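Local coordinates for inclusion membrane protein A (Chlamydia trachomatis, PDB 6E7E), which probably drives homotypic fusion of chlamydial inclusions as a SNARE-like membrane protein, of which this chain is the soluble, mostly helical domain, at residues A[63-66]-A[67-71]; A[8-11]-A[12-15]; A[127-130]-A[131-135]; A[49-52]-A[53-57]; A[78-81]-A[82-85]. The protein carries 2 engineered substitutions. One frame throughout, in Å; residues are numbered along the deposited sequence.

Contact 1 (A[63-66]-A[67-71]); sequences NYKG and FESLL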
loop_
_atom_site.group_PDB
_atom_site.type_symbol
_atom_site.label_atom_id
_atom_site.label_comp_id
_atom_site.label_asym_id
_atom_site.label_seq_id
_atom_site.Cartn_x
_atom_site.Cartn_y
_atom_site.Cartn_z
ATOM N N ASN A 63 -5.630 -0.731 3.355
ATOM C CA ASN A 63 -5.488 0.580 2.669
ATOM C C ASN A 63 -5.828 0.481 1.174
ATOM O O ASN A 63 -5.928 1.547 0.525
ATOM C CB ASN A 63 -4.080 1.146 2.873
ATOM C CG ASN A 63 -3.851 1.638 4.290
ATOM O OD1 ASN A 63 -2.805 1.390 4.901
ATOM N ND2 ASN A 63 -4.867 2.275 4.848
ATOM N N TYR A 64 -6.089 -0.708 0.631
ATOM C CA TYR A 64 -6.574 -0.793 -0.776
ATOM C C TYR A 64 -7.834 -1.652 -0.884
ATOM O O TYR A 64 -8.258 -2.005 -1.987
ATOM C CB TYR A 64 -5.500 -1.259 -1.766
ATOM C CG TYR A 64 -4.917 -2.624 -1.484
ATOM C CD1 TYR A 64 -5.506 -3.767 -1.975
ATOM C CD2 TYR A 64 -3.769 -2.780 -0.731
ATOM C CE1 TYR A 64 -5.005 -5.024 -1.713
ATOM C CE2 TYR A 64 -3.238 -4.029 -0.467
ATOM C CZ TYR A 64 -3.882 -5.155 -0.926
ATOM O OH TYR A 64 -3.343 -6.378 -0.652
ATOM N N LYS A 65 -8.484 -1.933 0.238
ATOM C CA LYS A 65 -9.668 -2.826 0.239
ATOM C C LYS A 65 -10.742 -2.339 -0.735
ATOM O O LYS A 65 -11.431 -3.189 -1.314
ATOM C CB LYS A 65 -10.205 -2.903 1.662
ATOM C CG LYS A 65 -11.447 -3.756 1.828
ATOM C CD LYS A 65 -12.012 -3.750 3.232
ATOM C CE LYS A 65 -11.566 -2.571 4.072
ATOM N NZ LYS A 65 -12.550 -2.238 5.129
ATOM N N GLY A 66 -10.944 -1.036 -0.890
ATOM C CA GLY A 66 -12.013 -0.585 -1.790
ATOM C C GLY A 66 -11.754 -0.997 -3.219
ATOM O O GLY A 66 -12.697 -1.304 -3.952
ATOM N N PHE A 67 -10.499 -0.994 -3.646
ATOM C CA PHE A 67 -10.137 -1.404 -5.022
ATOM C C PHE A 67 -10.365 -2.898 -5.166
ATOM O O PHE A 67 -10.822 -3.340 -6.222
ATOM C CB PHE A 67 -8.724 -0.971 -5.356
ATOM C CG PHE A 67 -8.562 0.509 -5.482
ATOM C CD1 PHE A 67 -9.144 1.168 -6.545
ATOM C CD2 PHE A 67 -7.932 1.245 -4.497
ATOM C CE1 PHE A 67 -9.027 2.539 -6.669
ATOM C CE2 PHE A 67 -7.815 2.618 -4.619
ATOM C CZ PHE A 67 -8.347 3.254 -5.716
ATOM N N GLU A 68 -9.906 -3.662 -4.181
ATOM C CA GLU A 68 -10.098 -5.121 -4.228
ATOM C C GLU A 68 -11.596 -5.420 -4.247
ATOM O O GLU A 68 -12.077 -6.280 -5.019
ATOM C CB GLU A 68 -9.359 -5.754 -3.047
ATOM C CG GLU A 68 -9.358 -7.255 -3.114
ATOM C CD GLU A 68 -8.460 -7.943 -2.112
ATOM O OE1 GLU A 68 -7.673 -7.255 -1.447
ATOM O OE2 GLU A 68 -8.568 -9.166 -2.019
ATOM N N SER A 69 -12.356 -4.727 -3.413
ATOM C CA SER A 69 -13.818 -4.928 -3.388
ATOM C C SER A 69 -14.466 -4.573 -4.736
ATOM O O SER A 69 -15.358 -5.289 -5.201
ATOM C CB SER A 69 -14.428 -4.116 -2.297
ATOM O OG SER A 69 -14.099 -4.632 -1.017
ATOM N N LEU A 70 -14.058 -3.469 -5.348
ATOM C CA LEU A 70 -14.607 -3.037 -6.652
ATOM C C LEU A 70 -14.366 -4.126 -7.680
ATOM O O LEU A 70 -15.274 -4.505 -8.416
ATOM C CB LEU A 70 -13.939 -1.741 -7.095
ATOM C CG LEU A 70 -14.481 -1.143 -8.388
ATOM C CD1 LEU A 70 -15.965 -0.807 -8.270
ATOM C CD2 LEU A 70 -13.675 0.079 -8.749
ATOM N N LEU A 71 -13.150 -4.627 -7.716
ATOM C CA LEU A 71 -12.802 -5.675 -8.699
ATOM C C LEU A 71 -13.776 -6.840 -8.485
ATOM O O LEU A 71 -14.284 -7.415 -9.456
ATOM C CB LEU A 71 -11.339 -6.088 -8.519
ATOM C CG LEU A 71 -10.853 -7.107 -9.524
ATOM C CD1 LEU A 71 -10.749 -6.455 -10.896
ATOM C CD2 LEU A 71 -9.529 -7.679 -9.065
HETATM O O HOH W 1 -5.256 -8.279 -0.625
#
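This is a local contact at the start of helix 65-73, where the N-cap residue Y64 meets E68 one turn on. The carboxylate atom E68 OE1 comes within 3.5 Å of Y64 CE1, and the ring and carboxylate planes are only 14° apart. One water joins the two polar ends. It lies 2.7 Å from Y64 OH and donates to E68 OE1 at 2.8 Å. The Y64 ring stands up beside the helix because its CG sits between the backbone N and the carbonyl carbon, chi1 60°. Y64 O opens the helical bonding by accepting from E68 N at 3.2 Å, in the carbonyl plane; the bond from F67 N is weak. S69 grips K65 O twice, with its backbone N at 2.8 Å and its OG at 3.0 Å. The hydroxyl comes from above that carbonyl plane. The F67 ring leaves the other way and packs on helices 87-107 and 125-165, while G66 N is bonded to S149 OG. Y64 itself packs on L18 and N22 of helix 4-38. The first turn is thus tied by side chains as well as backbone, and the water, not a direct bond, links the tyrosine hydroxyl to the carboxylate.

Contact 2 (A[8-11]-A[12-15]); sequences YQDL and QREV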
loop_
_atom_site.group_PDB
_atom_site.type_symbol
_atom_site.label_atom_id
_atom_site.label_comp_id
_atom_site.label_asym_id
_atom_site.label_seq_id
_atom_site.Cartn_x
_atom_site.Cartn_y
_atom_site.Cartn_z
ATOM N N TYR A 8 -12.188 -2.749 -15.940
ATOM C CA TYR A 8 -12.072 -3.961 -15.094
ATOM C C TYR A 8 -10.701 -4.611 -15.290
ATOM O O TYR A 8 -10.047 -4.975 -14.304
ATOM C CB TYR A 8 -13.218 -4.919 -15.409
ATOM C CG TYR A 8 -13.033 -6.304 -14.866
ATOM C CD1 TYR A 8 -13.256 -6.585 -13.530
ATOM C CD2 TYR A 8 -12.539 -7.317 -15.667
ATOM C CE1 TYR A 8 -13.042 -7.854 -13.013
ATOM C CE2 TYR A 8 -12.314 -8.584 -15.160
ATOM C CZ TYR A 8 -12.560 -8.857 -13.828
ATOM O OH TYR A 8 -12.357 -10.103 -13.310
ATOM N N GLN A 9 -10.258 -4.749 -16.525
ATOM C CA GLN A 9 -8.941 -5.374 -16.790
ATOM C C GLN A 9 -7.819 -4.499 -16.224
ATOM O O GLN A 9 -6.836 -5.050 -15.679
ATOM C CB GLN A 9 -8.779 -5.622 -18.273
ATOM C CG GLN A 9 -9.689 -6.720 -18.759
ATOM C CD GLN A 9 -9.854 -6.782 -20.252
ATOM O OE1 GLN A 9 -9.418 -5.927 -21.043
ATOM N NE2 GLN A 9 -10.492 -7.853 -20.640
ATOM N N ASP A 10 -7.928 -3.182 -16.318
ATOM C CA ASP A 10 -6.911 -2.278 -15.716
ATOM C C ASP A 10 -6.889 -2.463 -14.208
ATOM O O ASP A 10 -5.829 -2.547 -13.611
ATOM C CB ASP A 10 -7.245 -0.821 -16.027
ATOM C CG ASP A 10 -7.024 -0.380 -17.444
ATOM O OD1 ASP A 10 -6.289 -1.067 -18.141
ATOM O OD2 ASP A 10 -7.638 0.647 -17.817
ATOM N N LEU A 11 -8.067 -2.508 -13.615
ATOM C CA LEU A 11 -8.136 -2.672 -12.159
ATOM C C LEU A 11 -7.601 -4.042 -11.756
ATOM O O LEU A 11 -6.949 -4.150 -10.715
ATOM C CB LEU A 11 -9.558 -2.453 -11.683
ATOM C CG LEU A 11 -9.725 -2.451 -10.177
ATOM C CD1 LEU A 11 -8.903 -1.349 -9.494
ATOM C CD2 LEU A 11 -11.183 -2.322 -9.823
ATOM N N GLN A 12 -7.891 -5.075 -12.520
ATOM C CA GLN A 12 -7.381 -6.420 -12.213
ATOM C C GLN A 12 -5.856 -6.377 -12.118
ATOM O O GLN A 12 -5.261 -6.929 -11.187
ATOM C CB GLN A 12 -7.839 -7.365 -13.288
ATOM C CG GLN A 12 -7.359 -8.788 -13.154
ATOM C CD GLN A 12 -7.769 -9.597 -14.361
ATOM O OE1 GLN A 12 -7.721 -9.154 -15.508
ATOM N NE2 GLN A 12 -8.211 -10.809 -14.098
ATOM N N ARG A 13 -5.241 -5.713 -13.082
ATOM C CA ARG A 13 -3.769 -5.595 -13.101
ATOM C C ARG A 13 -3.286 -4.823 -11.878
ATOM O O ARG A 13 -2.324 -5.243 -11.214
ATOM C CB ARG A 13 -3.372 -4.872 -14.389
ATOM C CG ARG A 13 -1.900 -4.549 -14.581
ATOM C CD ARG A 13 -1.694 -3.573 -15.767
ATOM N NE ARG A 13 -2.352 -4.050 -16.985
ATOM C CZ ARG A 13 -3.350 -3.473 -17.670
ATOM N NH1 ARG A 13 -3.811 -2.270 -17.362
ATOM N NH2 ARG A 13 -3.876 -4.117 -18.707
ATOM N N GLU A 14 -3.903 -3.693 -11.574
ATOM C CA GLU A 14 -3.413 -2.886 -10.447
ATOM C C GLU A 14 -3.675 -3.582 -9.118
ATOM O O GLU A 14 -2.832 -3.469 -8.233
ATOM C CB GLU A 14 -4.044 -1.502 -10.489
ATOM C CG GLU A 14 -3.696 -0.699 -11.730
ATOM C CD GLU A 14 -2.217 -0.676 -12.089
ATOM O OE1 GLU A 14 -1.417 -0.340 -11.224
ATOM O OE2 GLU A 14 -1.863 -1.009 -13.233
ATOM N N VAL A 15 -4.803 -4.268 -8.952
ATOM C CA VAL A 15 -5.027 -5.003 -7.687
ATOM C C VAL A 15 -4.041 -6.155 -7.575
ATOM O O VAL A 15 -3.530 -6.397 -6.465
ATOM C CB VAL A 15 -6.483 -5.458 -7.575
ATOM C CG1 VAL A 15 -6.673 -6.449 -6.452
ATOM C CG2 VAL A 15 -7.373 -4.263 -7.424
HETATM O O HOH W 2 -5.525 -7.387 -16.340
#
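L11 overlaps V15 one turn further along the long helix 4-38 of this helical bundle, with L11 CD1 3.9 Å from V15 CG2. The two side chains pass at a slant on the inner side of the helix. L11 is also covered by F67 and L70 of helix 65-73 and by L93 of helix 87-107. Beneath them the V15 N to L11 O bond is nearly straight, 168° at N-H. The polar side of the same turns carries a salt bridge between D10 and R13. These side chains run alongside each other and point the same way. R13 can reach back because its chain, extended as far as CG and CD, bends at chi3 (-52°). Its guanidinium also sets one face over Q9 O, which lies 4.2 Å above the plane. A second link is made by a water that donates to Q9 O at 2.8 Å and to Q12 OE1 at 2.9 Å. Q9 O thus takes this water as well as the backbone N of R13. In the salt bridge, R13 NH1 meets D10 OD1 at 2.9 Å on the anti side of the carboxylate, while the oxygen stays near the guanidinium plane.

Contact 3 (A[127-130]-A[131-135]); sequences AIEE and LKTIR. Engineered in segment 127-130: A127 (natural residue Val).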
loop_
_atom_site.group_PDB
_atom_site.type_symbol
_atom_site.label_atom_id
_atom_site.label_comp_id
_atom_site.label_asym_id
_atom_site.label_seq_id
_atom_site.Cartn_x
_atom_site.Cartn_y
_atom_site.Cartn_z
ATOM N N ALA A 127 22.628 6.506 6.186
ATOM C CA ALA A 127 21.601 5.454 6.030
ATOM C C ALA A 127 20.350 5.845 6.808
ATOM O O ALA A 127 19.235 5.620 6.311
ATOM C CB ALA A 127 22.128 4.109 6.470
ATOM N N ILE A 128 20.531 6.364 8.006
ATOM C CA ILE A 128 19.379 6.757 8.841
ATOM C C ILE A 128 18.601 7.869 8.125
ATOM O O ILE A 128 17.367 7.843 8.097
ATOM C CB ILE A 128 19.832 7.148 10.247
ATOM C CG1 ILE A 128 20.340 5.928 11.007
ATOM C CG2 ILE A 128 18.720 7.869 11.004
ATOM C CD1 ILE A 128 21.139 6.271 12.238
ATOM N N GLU A 129 19.303 8.837 7.554
ATOM C CA GLU A 129 18.644 9.954 6.849
ATOM C C GLU A 129 17.875 9.420 5.638
ATOM O O GLU A 129 16.754 9.879 5.391
ATOM C CB GLU A 129 19.702 10.969 6.439
ATOM C CG GLU A 129 19.161 12.058 5.556
ATOM C CD GLU A 129 18.038 12.828 6.194
ATOM O OE1 GLU A 129 17.891 12.767 7.444
ATOM O OE2 GLU A 129 17.317 13.478 5.436
ATOM N N GLU A 130 18.450 8.470 4.912
ATOM C CA GLU A 130 17.750 7.886 3.763
ATOM C C GLU A 130 16.488 7.176 4.244
ATOM O O GLU A 130 15.425 7.297 3.597
ATOM C CB GLU A 130 18.672 6.937 3.024
ATOM C CG GLU A 130 18.027 6.385 1.787
ATOM C CD GLU A 130 18.933 5.547 0.912
ATOM O OE1 GLU A 130 20.012 5.164 1.387
ATOM O OE2 GLU A 130 18.565 5.296 -0.252
ATOM N N LEU A 131 16.573 6.445 5.329
ATOM C CA LEU A 131 15.421 5.718 5.867
ATOM C C LEU A 131 14.322 6.696 6.264
ATOM O O LEU A 131 13.142 6.435 5.986
ATOM C CB LEU A 131 15.835 4.836 7.036
ATOM C CG LEU A 131 16.582 3.580 6.626
ATOM C CD1 LEU A 131 17.202 2.940 7.864
ATOM C CD2 LEU A 131 15.661 2.603 5.926
ATOM N N LYS A 132 14.667 7.792 6.916
ATOM C CA LYS A 132 13.645 8.766 7.309
ATOM C C LYS A 132 12.972 9.351 6.070
ATOM O O LYS A 132 11.742 9.586 6.074
ATOM C CB LYS A 132 14.242 9.896 8.122
ATOM C CG LYS A 132 14.674 9.514 9.520
ATOM C CD LYS A 132 15.375 10.643 10.198
ATOM C CE LYS A 132 15.885 10.287 11.574
ATOM N NZ LYS A 132 16.827 11.322 12.071
ATOM N N THR A 133 13.742 9.577 5.013
ATOM C CA THR A 133 13.189 10.166 3.775
ATOM C C THR A 133 12.226 9.171 3.123
ATOM O O THR A 133 11.127 9.583 2.669
ATOM C CB THR A 133 14.357 10.579 2.876
ATOM O OG1 THR A 133 15.205 11.497 3.572
ATOM C CG2 THR A 133 13.889 11.204 1.585
ATOM N N ILE A 134 12.605 7.920 3.024
ATOM C CA ILE A 134 11.709 6.893 2.449
ATOM C C ILE A 134 10.477 6.719 3.329
ATOM O O ILE A 134 9.367 6.599 2.803
ATOM C CB ILE A 134 12.452 5.567 2.243
ATOM C CG1 ILE A 134 13.556 5.749 1.207
ATOM C CG2 ILE A 134 11.468 4.478 1.852
ATOM C CD1 ILE A 134 14.538 4.622 1.209
ATOM N N ARG A 135 10.637 6.679 4.650
ATOM C CA ARG A 135 9.475 6.586 5.553
ATOM C C ARG A 135 8.495 7.707 5.235
ATOM O O ARG A 135 7.279 7.442 5.125
ATOM C CB ARG A 135 9.965 6.691 6.989
ATOM C CG ARG A 135 8.866 6.816 8.038
ATOM C CD ARG A 135 9.381 7.492 9.304
ATOM N NE ARG A 135 9.781 8.879 9.103
ATOM C CZ ARG A 135 10.586 9.588 9.893
ATOM N NH1 ARG A 135 10.994 9.102 11.057
ATOM N NH2 ARG A 135 10.953 10.805 9.545
HETATM O O HOH W 3 18.685 11.692 9.918
#
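T133 touches E129 directly, through a carbonyl oxygen, E129 O, that accepts two hydrogen bonds on helix 125-165, the long last helix of the bundle. T133 OG1 donates to E129 O at 2.9 Å, and T133 N donates to the same oxygen at 3.1 Å. The two donors approach from opposite faces of the carbonyl plane. With OG1 beside its own backbone N, chi1 -57°, the threonine hydroxyl is turned back to the preceding turn. The E129 side chain passes T133 at an angle, and OE2 stays 3.4 Å from T133 OG1, at a poor angle for bonding. Its other oxygen faces K132. The charged atoms E129 OE1 and K132 NZ are 5.0 Å apart, and a water spans them. It donates to E129 OE1 at 2.8 Å and accepts from K132 NZ at 2.9 Å. The lysine runs extended alongside I128. Its amino group also forms a salt bridge with D45 of helix 44-57, which holds the end of the lysine side chain. A127 is an engineered residue, and its carbonyl receives the backbone N of L131. Further out, L131 packs on L46, L107 and L110, so this turn faces three other helices. E130 and I134 lie side by side, and I134 continues onto E103, F106 and L110. On the lysine side, the methyl I128 CG2 rests 3.8 Å from K132 CE.

Contact 4 (A[49-52]-A[53-57]); sequences VSQD and FYSCL
F53 has its CG beside the backbone N, chi1 -83°, which swings the ring back along V49. The methyl V49 CG2 meets F53 CE2 at 4.1 Å. The two side chains lie side by side and point the same way. The ring also passes close to the backbone of that turn, with F53 CD2 3.4 Å from V49 O and the CA of S50 at the ring edge. On the far side of the helix a bend at chi2 (61°) folds the Q51 chain forward over the next turn. Its amide N, Q51 NE2, comes within 3.0 Å of S55 OG. The same hydroxyl oxygen, S55 OG, is 3.2 Å from Q51 O. The backbone carbonyl Q51 O accepts from S55 N at 2.9 Å, and D52 O accepts from C56 N at the same distance of 2.9 Å. C56 SG also lies over this turn, 3.5 Å from D52 O. These contacts are the ordinary i to i+4 packing of an alpha helix, here the last turns of helix 44-57. The helix packs against two long ones. F53 stacks on F32 of helix 4-38 and also touches L131 of helix 125-165. D52 turns to that last helix too, through a salt bridge with R135, while S50 packs on F32, L35 and S36.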
loop_
_atom_site.group_PDB
_atom_site.type_symbol
_atom_site.label_atom_id
_atom_site.label_comp_id
_atom_site.label_asym_id
_atom_site.label_seq_id
_atom_site.Cartn_x
_atom_site.Cartn_y
_atom_site.Cartn_z
ATOM N N VAL A 49 13.394 4.968 13.806
ATOM C CA VAL A 49 12.900 5.026 12.413
ATOM C C VAL A 49 12.456 3.625 11.981
ATOM O O VAL A 49 11.479 3.490 11.242
ATOM C CB VAL A 49 13.928 5.639 11.431
ATOM C CG1 VAL A 49 15.177 4.833 11.149
ATOM C CG2 VAL A 49 13.250 5.884 10.088
ATOM N N SER A 50 13.162 2.597 12.427
ATOM C CA SER A 50 12.795 1.216 12.090
ATOM C C SER A 50 11.424 0.881 12.686
ATOM O O SER A 50 10.596 0.256 12.004
ATOM C CB SER A 50 13.882 0.285 12.563
ATOM O OG SER A 50 15.114 0.509 11.888
ATOM N N GLN A 51 11.183 1.261 13.928
ATOM C CA GLN A 51 9.845 1.061 14.530
ATOM C C GLN A 51 8.785 1.846 13.742
ATOM O O GLN A 51 7.672 1.340 13.575
ATOM C CB GLN A 51 9.873 1.453 15.998
ATOM C CG GLN A 51 8.499 1.438 16.671
ATOM C CD GLN A 51 7.785 0.105 16.696
ATOM O OE1 GLN A 51 8.408 -0.943 16.858
ATOM N NE2 GLN A 51 6.466 0.134 16.555
ATOM N N ASP A 52 9.144 3.007 13.208
ATOM C CA ASP A 52 8.203 3.782 12.367
ATOM C C ASP A 52 7.835 3.013 11.101
ATOM O O ASP A 52 6.660 3.056 10.678
ATOM C CB ASP A 52 8.796 5.131 11.955
ATOM C CG ASP A 52 9.000 6.143 13.042
ATOM O OD1 ASP A 52 8.362 6.000 14.099
ATOM O OD2 ASP A 52 9.783 7.069 12.789
ATOM N N PHE A 53 8.775 2.337 10.463
ATOM C CA PHE A 53 8.405 1.502 9.303
ATOM C C PHE A 53 7.460 0.394 9.742
ATOM O O PHE A 53 6.486 0.092 9.047
ATOM C CB PHE A 53 9.627 0.898 8.642
ATOM C CG PHE A 53 10.306 1.830 7.688
ATOM C CD1 PHE A 53 9.764 2.034 6.451
ATOM C CD2 PHE A 53 11.449 2.518 8.021
ATOM C CE1 PHE A 53 10.351 2.888 5.545
ATOM C CE2 PHE A 53 12.034 3.364 7.106
ATOM C CZ PHE A 53 11.500 3.535 5.859
ATOM N N TYR A 54 7.732 -0.223 10.879
ATOM C CA TYR A 54 6.866 -1.307 11.373
ATOM C C TYR A 54 5.437 -0.772 11.514
ATOM O O TYR A 54 4.468 -1.375 11.053
ATOM C CB TYR A 54 7.371 -1.901 12.682
ATOM C CG TYR A 54 6.534 -3.108 13.050
ATOM C CD1 TYR A 54 6.706 -4.311 12.366
ATOM C CD2 TYR A 54 5.513 -3.040 13.965
ATOM C CE1 TYR A 54 5.909 -5.416 12.602
ATOM C CE2 TYR A 54 4.720 -4.138 14.236
ATOM C CZ TYR A 54 4.912 -5.323 13.548
ATOM O OH TYR A 54 4.107 -6.391 13.806
ATOM N N SER A 55 5.313 0.371 12.159
ATOM C CA SER A 55 4.009 0.975 12.494
ATOM C C SER A 55 3.288 1.450 11.230
ATOM O O SER A 55 2.070 1.210 11.090
ATOM C CB SER A 55 4.218 2.103 13.477
ATOM O OG SER A 55 4.649 1.604 14.732
ATOM N N CYS A 56 3.975 2.127 10.316
ATOM C CA CYS A 56 3.264 2.755 9.187
ATOM C C CYS A 56 2.827 1.676 8.188
ATOM O O CYS A 56 1.880 1.920 7.416
ATOM C CB CYS A 56 4.059 3.892 8.568
ATOM S SG CYS A 56 5.328 3.358 7.425
ATOM N N LEU A 57 3.428 0.495 8.212
ATOM C CA LEU A 57 3.059 -0.609 7.290
ATOM C C LEU A 57 1.988 -1.527 7.898
ATOM O O LEU A 57 1.442 -2.348 7.154
ATOM C CB LEU A 57 4.323 -1.361 6.884
ATOM C CG LEU A 57 5.307 -0.529 6.071
ATOM C CD1 LEU A 57 6.552 -1.327 5.751
ATOM C CD2 LEU A 57 4.678 -0.032 4.783
#

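Contact 5 (A[78-81]-A[82-85]); sequences TEEM and RKLF
R82 curls back against T78 and E79, and its guanidinium lies flat against their backbone. T78 O sits 3.5 Å above one face, and E79 CA is over the same face, both offset toward the rim. The bend at chi3 (-60°) folds the group back there. R82 NH1 is bonded to S77 OG, and R82 N donates to T78 O at 3.1 Å. This is the short, weakly bonded helix 79-82, with T78 at its N-cap: the side-chain oxygen T78 OG1 accepts from M81 N at 3.0 Å and is also bonded to E163 of helix 125-165. A type I beta turn, R82 to F85, follows. M81 bends at chi2 and chi3, which brings M81 SD to 4.0 Å from L84 CD1. Both side chains continue onto helices 65-73 and 125-165. On the outer side K83 crosses E80 at a slant, its extended chain carrying NZ to the syn side of the carboxylate. That salt bridge, K83 NZ to E80 OE1, measures 2.9 Å.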
loop_
_atom_site.group_PDB
_atom_site.type_symbol
_atom_site.label_atom_id
_atom_site.label_comp_id
_atom_site.label_asym_id
_atom_site.label_seq_id
_atom_site.Cartn_x
_atom_site.Cartn_y
_atom_site.Cartn_z
ATOM N N THR A 78 -24.529 -4.926 -11.499
ATOM C CA THR A 78 -25.504 -4.031 -12.140
ATOM C C THR A 78 -24.857 -2.880 -12.906
ATOM O O THR A 78 -23.717 -2.507 -12.628
ATOM C CB THR A 78 -26.469 -3.432 -11.111
ATOM O OG1 THR A 78 -25.762 -2.471 -10.320
ATOM C CG2 THR A 78 -27.164 -4.498 -10.286
ATOM N N GLU A 79 -25.629 -2.225 -13.763
ATOM C CA GLU A 79 -25.153 -1.008 -14.461
ATOM C C GLU A 79 -24.829 0.100 -13.445
ATOM O O GLU A 79 -23.839 0.832 -13.580
ATOM C CB GLU A 79 -26.213 -0.595 -15.475
ATOM C CG GLU A 79 -25.695 0.322 -16.545
ATOM C CD GLU A 79 -26.502 0.443 -17.826
ATOM O OE1 GLU A 79 -27.475 -0.374 -18.102
ATOM O OE2 GLU A 79 -26.153 1.379 -18.567
ATOM N N GLU A 80 -25.620 0.204 -12.396
ATOM C CA GLU A 80 -25.387 1.262 -11.391
ATOM C C GLU A 80 -24.058 1.027 -10.656
ATOM O O GLU A 80 -23.299 1.975 -10.423
ATOM C CB GLU A 80 -26.538 1.278 -10.398
ATOM C CG GLU A 80 -26.463 2.464 -9.483
ATOM C CD GLU A 80 -26.691 3.818 -10.135
ATOM O OE1 GLU A 80 -27.215 3.856 -11.278
ATOM O OE2 GLU A 80 -26.309 4.821 -9.515
ATOM N N MET A 81 -23.823 -0.204 -10.251
ATOM C CA MET A 81 -22.562 -0.529 -9.571
ATOM C C MET A 81 -21.379 -0.214 -10.489
ATOM O O MET A 81 -20.345 0.257 -10.004
ATOM C CB MET A 81 -22.575 -1.999 -9.168
ATOM C CG MET A 81 -21.362 -2.403 -8.385
ATOM S SD MET A 81 -21.264 -1.726 -6.707
ATOM C CE MET A 81 -22.411 -2.833 -5.884
ATOM N N ARG A 82 -21.514 -0.498 -11.773
ATOM C CA ARG A 82 -20.384 -0.284 -12.694
ATOM C C ARG A 82 -20.064 1.201 -12.879
ATOM O O ARG A 82 -18.953 1.495 -13.346
ATOM C CB ARG A 82 -20.639 -0.970 -14.036
ATOM C CG ARG A 82 -20.553 -2.489 -13.945
ATOM C CD ARG A 82 -20.522 -3.140 -15.291
ATOM N NE ARG A 82 -21.689 -2.876 -16.099
ATOM C CZ ARG A 82 -22.794 -3.614 -16.112
ATOM N NH1 ARG A 82 -22.914 -4.694 -15.354
ATOM N NH2 ARG A 82 -23.745 -3.311 -16.965
ATOM N N LYS A 83 -20.911 2.126 -12.445
ATOM C CA LYS A 83 -20.508 3.549 -12.446
ATOM C C LYS A 83 -19.299 3.777 -11.530
ATOM O O LYS A 83 -18.626 4.782 -11.693
ATOM C CB LYS A 83 -21.679 4.437 -12.065
ATOM C CG LYS A 83 -22.826 4.349 -13.052
ATOM C CD LYS A 83 -23.985 5.222 -12.707
ATOM C CE LYS A 83 -25.166 4.983 -13.627
ATOM N NZ LYS A 83 -26.332 5.819 -13.253
ATOM N N LEU A 84 -19.067 2.907 -10.560
ATOM C CA LEU A 84 -17.919 3.076 -9.634
ATOM C C LEU A 84 -16.599 2.724 -10.311
ATOM O O LEU A 84 -15.549 3.017 -9.720
ATOM C CB LEU A 84 -18.148 2.265 -8.369
ATOM C CG LEU A 84 -19.336 2.745 -7.540
ATOM C CD1 LEU A 84 -19.552 1.873 -6.327
ATOM C CD2 LEU A 84 -19.208 4.201 -7.099
ATOM N N PHE A 85 -16.620 2.140 -11.499
ATOM C CA PHE A 85 -15.392 1.984 -12.318
ATOM C C PHE A 85 -15.103 3.333 -12.975
ATOM O O PHE A 85 -15.648 3.583 -14.040
ATOM C CB PHE A 85 -15.513 0.859 -13.343
ATOM C CG PHE A 85 -15.423 -0.510 -12.733
ATOM C CD1 PHE A 85 -16.490 -1.106 -12.086
ATOM C CD2 PHE A 85 -14.220 -1.197 -12.754
ATOM C CE1 PHE A 85 -16.370 -2.370 -11.520
ATOM C CE2 PHE A 85 -14.099 -2.447 -12.169
ATOM C CZ PHE A 85 -15.170 -3.032 -11.550
#

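How the contacts relate
From the N terminus the order is contact 2, contact 4, contact 1, contact 5 and contact 3. Each joins two segments that follow one another without a gap, so none closes a long loop. They follow in series, and none nest or cross. They gather in two groups on opposite sides of the chain's centre. Contacts 1, 2 and 5 touch at one end of the bundle: L70 CD2 meets L11 CD2 at 3.6 Å, and the F85 ring reaches both L70 and L11. This ties helices 4-38 and 65-73 to the turn before helix 87-107. Contacts 3 and 4 join helices 125-165 and 44-57. Contacts 3 and 5 are farthest apart, about 42 Å between centres.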